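Local coordinates for xyloglucan-specific endo-beta-1,4-glucanase BoGH5A (Bacteroides ovatus, PDB 3ZMR), which hydrolyses internal beta-1,4-glucosidic linkages in the backbone of xyloglucan, with retention of the beta configuration, to release xyloglucan oligosaccharides, at residues R247-D252 and G297-R302. Sequence-based numbering, arbitrary orientation.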
loop_
_atom_site.group_PDB
_atom_site.type_symbol
_atom_site.label_atom_id
_atom_site.label_comp_id
_atom_site.label_asym_id
_atom_site.label_seq_id
_atom_site.Cartn_x
_atom_site.Cartn_y
_atom_site.Cartn_z
ATOM N N ARG A 247 17.592 9.554 3.276
ATOM C CA ARG A 247 17.399 10.982 3.606
ATOM C C ARG A 247 16.561 11.145 4.894
ATOM O O ARG A 247 16.838 12.023 5.715
ATOM C CB ARG A 247 16.750 11.751 2.438
ATOM C CG ARG A 247 16.315 13.173 2.784
ATOM C CD ARG A 247 17.471 14.080 3.121
ATOM N NE ARG A 247 18.213 14.499 1.941
ATOM C CZ ARG A 247 18.210 15.741 1.423
ATOM N NH1 ARG A 247 17.464 16.700 1.929
ATOM N NH2 ARG A 247 18.956 15.996 0.354
ATOM N N PHE A 248 15.517 10.310 5.031
ATOM C CA PHE A 248 14.557 10.445 6.107
ATOM C C PHE A 248 14.757 9.490 7.305
ATOM O O PHE A 248 13.921 9.393 8.208
ATOM C CB PHE A 248 13.139 10.322 5.541
ATOM C CG PHE A 248 12.705 11.506 4.717
ATOM C CD1 PHE A 248 12.263 12.670 5.342
ATOM C CD2 PHE A 248 12.732 11.455 3.332
ATOM C CE1 PHE A 248 11.899 13.748 4.589
ATOM C CE2 PHE A 248 12.368 12.541 2.567
ATOM C CZ PHE A 248 11.935 13.680 3.191
ATOM N N ARG A 249 15.916 8.826 7.338
ATOM C CA ARG A 249 16.157 7.743 8.288
ATOM C C ARG A 249 16.061 8.183 9.752
ATOM O O ARG A 249 15.664 7.387 10.602
ATOM C CB ARG A 249 17.564 7.142 8.023
ATOM C CG ARG A 249 17.888 5.944 8.931
ATOM C CD ARG A 249 19.051 5.125 8.433
ATOM N NE ARG A 249 20.257 5.919 8.219
ATOM C CZ ARG A 249 21.392 5.451 7.720
ATOM N NH1 ARG A 249 21.514 4.183 7.323
ATOM N NH2 ARG A 249 22.410 6.288 7.574
ATOM N N ASP A 250 16.466 9.420 10.062
ATOM C CA ASP A 250 16.526 9.870 11.470
ATOM C C ASP A 250 15.245 10.488 11.996
ATOM O O ASP A 250 15.216 10.937 13.127
ATOM C CB ASP A 250 17.718 10.795 11.709
ATOM C CG ASP A 250 19.058 10.111 11.483
ATOM O OD1 ASP A 250 19.158 8.859 11.515
ATOM O OD2 ASP A 250 20.051 10.840 11.281
ATOM N N TYR A 251 14.176 10.505 11.200
ATOM C CA TYR A 251 12.881 11.009 11.676
ATOM C C TYR A 251 12.173 9.987 12.558
ATOM O O TYR A 251 12.332 8.771 12.380
ATOM C CB TYR A 251 11.975 11.450 10.505
ATOM C CG TYR A 251 12.459 12.751 9.859
ATOM C CD1 TYR A 251 13.468 12.757 8.917
ATOM C CD2 TYR A 251 11.979 13.966 10.295
ATOM C CE1 TYR A 251 13.945 13.950 8.375
ATOM C CE2 TYR A 251 12.414 15.154 9.767
ATOM C CZ TYR A 251 13.406 15.155 8.815
ATOM O OH TYR A 251 13.818 16.393 8.334
ATOM N N ASP A 252 11.408 10.495 13.513
ATOM C CA ASP A 252 10.731 9.649 14.468
ATOM C C ASP A 252 9.482 8.962 13.867
ATOM O O ASP A 252 9.235 9.030 12.643
ATOM C CB ASP A 252 10.515 10.403 15.785
ATOM C CG ASP A 252 9.410 11.410 15.773
ATOM O OD1 ASP A 252 8.502 11.389 14.928
ATOM O OD2 ASP A 252 9.416 12.215 16.734
ATOM N N GLY A 297 18.946 1.807 11.291
ATOM C CA GLY A 297 18.600 2.943 12.130
ATOM C C GLY A 297 17.131 2.905 12.524
ATOM O O GLY A 297 16.546 1.840 12.775
ATOM N N ARG A 298 16.509 4.074 12.590
ATOM C CA ARG A 298 15.079 4.139 12.923
ATOM C C ARG A 298 14.204 3.477 11.841
ATOM O O ARG A 298 13.045 3.128 12.101
ATOM C CB ARG A 298 14.664 5.583 13.122
ATOM C CG ARG A 298 15.236 6.222 14.386
ATOM C CD ARG A 298 14.838 7.672 14.399
ATOM N NE ARG A 298 15.353 8.522 15.466
ATOM C CZ ARG A 298 16.568 9.026 15.528
ATOM N NH1 ARG A 298 17.530 8.676 14.666
ATOM N NH2 ARG A 298 16.829 9.909 16.506
ATOM N N ASN A 299 14.745 3.337 10.627
ATOM C CA ASN A 299 14.023 2.677 9.548
ATOM C C ASN A 299 13.811 1.181 9.797
ATOM O O ASN A 299 12.994 0.546 9.169
ATOM C CB ASN A 299 14.707 2.871 8.204
ATOM C CG ASN A 299 14.562 4.288 7.667
ATOM O OD1 ASN A 299 13.694 5.072 8.084
ATOM N ND2 ASN A 299 15.399 4.611 6.728
ATOM N N HIS A 300 14.539 0.621 10.742
ATOM C CA HIS A 300 14.279 -0.749 11.198
ATOM C C HIS A 300 12.888 -0.876 11.815
ATOM O O HIS A 300 12.225 -1.880 11.633
ATOM C CB HIS A 300 15.349 -1.155 12.219
ATOM C CG HIS A 300 15.212 -2.556 12.739
ATOM N ND1 HIS A 300 15.662 -3.637 12.030
ATOM C CD2 HIS A 300 14.650 -3.055 13.868
ATOM C CE1 HIS A 300 15.438 -4.745 12.718
ATOM N NE2 HIS A 300 14.816 -4.422 13.832
ATOM N N TYR A 301 12.453 0.188 12.494
ATOM C CA TYR A 301 11.229 0.213 13.284
ATOM C C TYR A 301 10.073 1.013 12.672
ATOM O O TYR A 301 8.953 0.985 13.205
ATOM C CB TYR A 301 11.528 0.825 14.651
ATOM C CG TYR A 301 12.466 0.009 15.515
ATOM C CD1 TYR A 301 12.045 -1.198 16.105
ATOM C CD2 TYR A 301 13.769 0.425 15.762
ATOM C CE1 TYR A 301 12.870 -1.946 16.934
ATOM C CE2 TYR A 301 14.598 -0.324 16.583
ATOM C CZ TYR A 301 14.138 -1.502 17.140
ATOM O OH TYR A 301 14.973 -2.225 17.951
ATOM N N ARG A 302 10.346 1.764 11.603
ATOM C CA ARG A 302 9.358 2.698 11.076
ATOM C C ARG A 302 8.123 1.957 10.624
ATOM O O ARG A 302 8.199 0.848 10.088
ATOM C CB ARG A 302 9.978 3.476 9.928
ATOM C CG ARG A 302 9.128 4.604 9.397
ATOM C CD ARG A 302 9.815 5.545 8.366
ATOM N NE ARG A 302 11.128 5.973 8.826
ATOM C CZ ARG A 302 11.355 6.805 9.847
ATOM N NH1 ARG A 302 10.364 7.433 10.507
ATOM N NH2 ARG A 302 12.605 7.002 10.260
HETATM O O HOH W 1 18.231 6.462 12.659
#
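Gly-297 meets Arg-249 through CA, which lies 4.3 Å from Arg-249 CD; NH1 of Arg-249 hydrogen-bonds to the carbonyls of Thr-295 and Glu-101. Next comes Arg-298, whose chain runs extended from CG to NE and lays one face of its guanidinium beneath the carbonyl of Asp-250, whose O sits 3.3 Å above the centre of that plane. A long salt bridge, Arg-298 NH1 to Asp-250 OD1 at 3.6 Å, is supplemented by a water that donates to OD1 and accepts from both N and NH1 of Arg-298. The side chain of Asn-299 crosses that of Arg-249 at about a right angle, its ND2 3.6 Å from Arg-249 CB, while ND2 bonds to Thr-295 OG1 and Ala-245 O. OD1 of Asn-299 receives NE of Arg-302 at 2.8 Å, and NH2 as well, side-on, which helps fix that guanidinium's rotation. Bent at chi3 (-48°), Arg-302 then grips Tyr-251 O end-on, with NH2 at 2.8 Å and NH1 at 3.0 Å, and NH1 adds a weak bond to Asp-252 O. A buried arginine thus holds, in its guanidinium plane, carbonyls at and just after the end of a type I turn, joining loops that lead into neighbouring parallel strands 255-258 and 304-307 of the family 5 (beta/alpha)8 barrel.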